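Local atomic coordinates of cellulase IBT99 (PDB entry 6WBT), a protein that probably hydrolyses 6-phospho-alpha-glucosides as a family 4 glycosidase that binds NAD, manganese and glucose 6-phosphate. Residues Ala179-Ile184 and Asp217-His222; Val328-Ser331 and Asp335-Ser338. All coordinates share one frame; numbering follows the deposited sequence.

Interaction 1. Residues Ala179-Ile184 and Asp217-His222; sequences ARMAEI and DKLKEH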
loop_
_atom_site.group_PDB
_atom_site.type_symbol
_atom_site.label_atom_id
_atom_site.label_comp_id
_atom_site.label_asym_id
_atom_site.label_seq_id
_atom_site.Cartn_x
_atom_site.Cartn_y
_atom_site.Cartn_z
ATOM N N ALA A 179 -4.973 34.250 10.037
ATOM C CA ALA A 179 -5.080 35.634 10.486
ATOM C C ALA A 179 -6.508 35.965 10.899
ATOM O O ALA A 179 -6.726 36.706 11.864
ATOM C CB ALA A 179 -4.603 36.583 9.388
ATOM N N ARG A 180 -7.494 35.423 10.180
ATOM C CA ARG A 180 -8.886 35.634 10.559
ATOM C C ARG A 180 -9.217 34.902 11.853
ATOM O O ARG A 180 -9.934 35.434 12.708
ATOM C CB ARG A 180 -9.812 35.179 9.431
ATOM C CG ARG A 180 -9.416 35.667 8.041
ATOM C CD ARG A 180 -9.756 37.138 7.811
ATOM N NE ARG A 180 -8.871 38.046 8.537
ATOM C CZ ARG A 180 -7.651 38.383 8.132
ATOM N NH1 ARG A 180 -7.161 37.886 7.004
ATOM N NH2 ARG A 180 -6.917 39.216 8.858
HETATM N N MSE A 181 -8.701 33.688 12.014
HETATM C CA MSE A 181 -8.914 32.917 13.233
HETATM C C MSE A 181 -8.260 33.608 14.426
HETATM O O MSE A 181 -8.721 33.479 15.559
HETATM C CB MSE A 181 -8.370 31.494 13.070
HETATM C CG MSE A 181 -9.092 30.687 11.999
HETATM SE SE MSE A 181 -8.634 28.788 11.986
HETATM C CE MSE A 181 -7.124 28.826 10.754
ATOM N N ALA A 182 -7.185 34.352 14.158
ATOM C CA ALA A 182 -6.547 35.131 15.212
ATOM C C ALA A 182 -7.437 36.284 15.663
ATOM O O ALA A 182 -7.475 36.619 16.852
ATOM C CB ALA A 182 -5.192 35.651 14.731
ATOM N N GLU A 183 -8.165 36.898 14.728
ATOM C CA GLU A 183 -9.033 38.017 15.078
ATOM C C GLU A 183 -10.320 37.542 15.743
ATOM O O GLU A 183 -10.849 38.218 16.630
ATOM C CB GLU A 183 -9.352 38.839 13.830
ATOM C CG GLU A 183 -8.128 39.404 13.127
ATOM C CD GLU A 183 -8.404 39.749 11.678
ATOM O OE1 GLU A 183 -9.355 39.177 11.106
ATOM O OE2 GLU A 183 -7.675 40.589 11.112
ATOM N N ILE A 184 -10.832 36.382 15.325
ATOM C CA ILE A 184 -12.068 35.856 15.900
ATOM C C ILE A 184 -11.877 35.533 17.376
ATOM O O ILE A 184 -12.756 35.797 18.206
ATOM C CB ILE A 184 -12.539 34.624 15.103
ATOM C CG1 ILE A 184 -12.927 35.028 13.679
ATOM C CG2 ILE A 184 -13.701 33.937 15.804
ATOM C CD1 ILE A 184 -13.146 33.854 12.748
ATOM N N ASP A 217 -13.270 23.988 18.375
ATOM C CA ASP A 217 -14.712 24.010 18.606
ATOM C C ASP A 217 -15.235 25.434 18.737
ATOM O O ASP A 217 -16.355 25.734 18.306
ATOM C CB ASP A 217 -15.058 23.195 19.853
ATOM C CG ASP A 217 -15.099 21.703 19.582
ATOM O OD1 ASP A 217 -14.948 21.306 18.408
ATOM O OD2 ASP A 217 -15.285 20.928 20.545
ATOM N N LYS A 218 -14.439 26.328 19.327
ATOM C CA LYS A 218 -14.869 27.716 19.460
ATOM C C LYS A 218 -14.847 28.431 18.114
ATOM O O LYS A 218 -15.711 29.271 17.837
ATOM C CB LYS A 218 -13.984 28.447 20.468
ATOM C CG LYS A 218 -14.528 29.798 20.905
ATOM C CD LYS A 218 -13.481 30.599 21.664
ATOM C CE LYS A 218 -12.843 29.778 22.773
ATOM N NZ LYS A 218 -13.846 29.309 23.767
ATOM N N LEU A 219 -13.866 28.111 17.267
ATOM C CA LEU A 219 -13.772 28.758 15.962
ATOM C C LEU A 219 -14.907 28.322 15.045
ATOM O O LEU A 219 -15.561 29.159 14.412
ATOM C CB LEU A 219 -12.416 28.457 15.325
ATOM C CG LEU A 219 -11.274 29.366 15.776
ATOM C CD1 LEU A 219 -9.940 28.823 15.306
ATOM C CD2 LEU A 219 -11.495 30.776 15.251
ATOM N N LYS A 220 -15.162 27.014 14.964
ATOM C CA LYS A 220 -16.234 26.530 14.104
ATOM C C LYS A 220 -17.607 26.980 14.588
ATOM O O LYS A 220 -18.562 26.956 13.806
ATOM C CB LYS A 220 -16.174 25.004 13.991
ATOM C CG LYS A 220 -16.353 24.256 15.299
ATOM C CD LYS A 220 -15.585 22.939 15.287
ATOM C CE LYS A 220 -15.901 22.108 14.055
ATOM N NZ LYS A 220 -15.141 20.828 14.047
ATOM N N GLU A 221 -17.725 27.397 15.850
ATOM C CA GLU A 221 -18.967 28.009 16.311
ATOM C C GLU A 221 -19.183 29.366 15.653
ATOM O O GLU A 221 -20.315 29.722 15.301
ATOM C CB GLU A 221 -18.949 28.154 17.832
ATOM C CG GLU A 221 -20.221 28.755 18.404
ATOM C CD GLU A 221 -19.967 29.605 19.631
ATOM O OE1 GLU A 221 -18.814 30.042 19.827
ATOM O OE2 GLU A 221 -20.923 29.837 20.400
ATOM N N HIS A 222 -18.107 30.137 15.478
ATOM C CA HIS A 222 -18.209 31.451 14.855
ATOM C C HIS A 222 -18.275 31.351 13.336
ATOM O O HIS A 222 -18.997 32.119 12.692
ATOM C CB HIS A 222 -17.023 32.320 15.274
ATOM C CG HIS A 222 -16.977 33.655 14.597
ATOM N ND1 HIS A 222 -17.439 34.808 15.194
ATOM C CD2 HIS A 222 -16.518 34.022 13.377
ATOM C CE1 HIS A 222 -17.268 35.827 14.372
ATOM N NE2 HIS A 222 -16.712 35.378 13.261
#
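Leu219 and Met181, the latter present as selenomethionine, form the buried half of this helix-to-helix contact. Their side chains cross at about a right angle. CD1 of Leu219 is turned to Met181 and meets its SE at 3.6 Å, while CD2 bridges Met181 and Ile184, lying beside CB and CG of the former and 3.9 Å from CG2 of the latter. The segments 179-184 and 217-222, of helices 173-184 and 216-226, run almost perpendicular (93°), their axes 10.6 Å apart at closest approach.

Toward solvent the contact is carried by Ile184 and His222, both partly exposed. CG2 of Ile184 sits over one face of the imidazole in a CH-pi contact, 3.8 Å from the ring centroid and offset toward its rim, and CD1 approaches CD2 of His222. With CG anti to the backbone N (chi1 175°), His222 swings its ring across to Ile184. Its NE2 is hydrogen-bonded to the carbonyl of Val229, which probably holds the ring's rotation.

The end of helix 173-184, in the Rossmann-clan family region, thus meets helix 216-226 of the C-terminal family region against two strands: Val208 of strand 202-210 touches both Met181 and Leu219, Phe205 adds to the Met181 side, and Leu262 of strand 262-263 packs on Leu219.

Interaction 2. Residues Val328-Ser331 and Asp335-Ser338; sequences VVES and DERS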
loop_
_atom_site.group_PDB
_atom_site.type_symbol
_atom_site.label_atom_id
_atom_site.label_comp_id
_atom_site.label_asym_id
_atom_site.label_seq_id
_atom_site.Cartn_x
_atom_site.Cartn_y
_atom_site.Cartn_z
ATOM N N VAL A 328 10.181 31.626 6.072
ATOM C CA VAL A 328 10.650 30.360 5.517
ATOM C C VAL A 328 12.128 30.452 5.149
ATOM O O VAL A 328 12.931 29.593 5.532
ATOM C CB VAL A 328 9.787 29.952 4.309
ATOM C CG1 VAL A 328 10.437 28.805 3.561
ATOM C CG2 VAL A 328 8.384 29.564 4.766
ATOM N N VAL A 329 12.507 31.492 4.399
ATOM C CA VAL A 329 13.912 31.691 4.050
ATOM C C VAL A 329 14.759 31.823 5.305
ATOM O O VAL A 329 15.845 31.241 5.407
ATOM C CB VAL A 329 14.078 32.927 3.146
ATOM C CG1 VAL A 329 15.541 33.107 2.765
ATOM C CG2 VAL A 329 13.189 32.834 1.921
ATOM N N GLU A 330 14.279 32.603 6.276
ATOM C CA GLU A 330 15.013 32.781 7.523
ATOM C C GLU A 330 15.207 31.451 8.239
ATOM O O GLU A 330 16.274 31.191 8.808
ATOM C CB GLU A 330 14.277 33.778 8.414
ATOM C CG GLU A 330 14.939 34.037 9.750
ATOM C CD GLU A 330 14.120 34.960 10.629
ATOM O OE1 GLU A 330 13.353 35.780 10.083
ATOM O OE2 GLU A 330 14.239 34.862 11.867
ATOM N N SER A 331 14.188 30.589 8.212
ATOM C CA SER A 331 14.321 29.272 8.822
ATOM C C SER A 331 15.243 28.362 8.021
ATOM O O SER A 331 15.810 27.423 8.588
ATOM C CB SER A 331 12.946 28.622 8.981
ATOM O OG SER A 331 13.042 27.405 9.701
ATOM N N ASP A 335 18.316 27.393 10.330
ATOM C CA ASP A 335 17.799 26.091 10.757
ATOM C C ASP A 335 16.905 26.242 11.989
ATOM O O ASP A 335 17.087 25.576 13.011
ATOM C CB ASP A 335 18.945 25.107 11.012
ATOM C CG ASP A 335 18.463 23.689 11.244
ATOM O OD1 ASP A 335 17.802 23.130 10.345
ATOM O OD2 ASP A 335 18.750 23.133 12.324
ATOM N N GLU A 336 15.926 27.143 11.885
ATOM C CA GLU A 336 15.067 27.473 13.015
ATOM C C GLU A 336 13.990 26.428 13.277
ATOM O O GLU A 336 13.310 26.516 14.306
ATOM C CB GLU A 336 14.405 28.835 12.794
ATOM C CG GLU A 336 15.367 29.939 12.395
ATOM C CD GLU A 336 14.749 31.316 12.518
ATOM O OE1 GLU A 336 15.060 32.023 13.499
ATOM O OE2 GLU A 336 13.943 31.687 11.640
ATOM N N ARG A 337 13.819 25.456 12.379
ATOM C CA ARG A 337 12.830 24.388 12.542
ATOM C C ARG A 337 11.417 24.955 12.672
ATOM O O ARG A 337 10.620 24.502 13.495
ATOM C CB ARG A 337 13.171 23.492 13.736
ATOM C CG ARG A 337 14.618 23.029 13.763
ATOM C CD ARG A 337 14.998 22.347 12.461
ATOM N NE ARG A 337 15.202 20.912 12.629
ATOM C CZ ARG A 337 16.390 20.346 12.813
ATOM N NH1 ARG A 337 17.484 21.094 12.852
ATOM N NH2 ARG A 337 16.485 19.032 12.955
ATOM N N SER A 338 11.107 25.956 11.853
ATOM C CA SER A 338 9.786 26.564 11.882
ATOM C C SER A 338 8.749 25.615 11.293
ATOM O O SER A 338 8.973 24.992 10.252
ATOM C CB SER A 338 9.790 27.884 11.111
ATOM O OG SER A 338 8.525 28.519 11.179
#
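Ser331 OG receives the backbone N-H of Ser338 at 3.2 Å in a nearly straight bond (168°), while the same hydroxyl is also hydrogen-bonded to the carbonyl of Val365. A chi1 of -174° sends OG away from its own backbone N and out to the turn that follows the helix. The carbonyl of Ser331 accepts N of Glu336 in a weak bond of 3.3 Å. This bond spans the end of helix 321-334 as the outer, six-to-one bond of a Schellman motif does, and Asp335, just before Glu336, has the positive phi (56°) expected there. Asp335 OD1 is bound by N of Asp367.

The carboxylates of Glu330 and Glu336 come together, with OE2 of each 3.2 Å apart, two acceptors of like charge, not hydrogen-bonded. Lys327 forms a salt bridge to Glu336 OE2, which is likely to offset the repulsion. Were Glu336 an alanine, Lys327 would probably lose this mate and a gap would open beside CG of Glu330. Ser338 OG is hydrogen-bonded to NE2 of Gln340; Arg337 NH2 forms a salt bridge to Glu193, and its NE a hydrogen bond to the hydroxyl of Tyr364, both of the second subunit.

In the fold
Interactions 1 and 2 do not touch: their centres lie 27 Å apart and their nearest atoms about 15 Å. They follow one another in the chain, yet the mixed sheet relates them. The turn of 335-338 leads into strand 338-345, which runs antiparallel beside strand 167-170, and from that strand the chain passes through the manganese ligand Cys171 into helix 173-184, whose last residues form interaction 1. That helix starts at the sugar phosphate pocket with Met173, whereas the side chain of Met181 is about 14 Å from the bound glucose 6-phosphate. Interaction 1, centred about 23 Å from the centre of the chain, is touched by no other subunit, whereas interaction 2 lies beside a subunit interface.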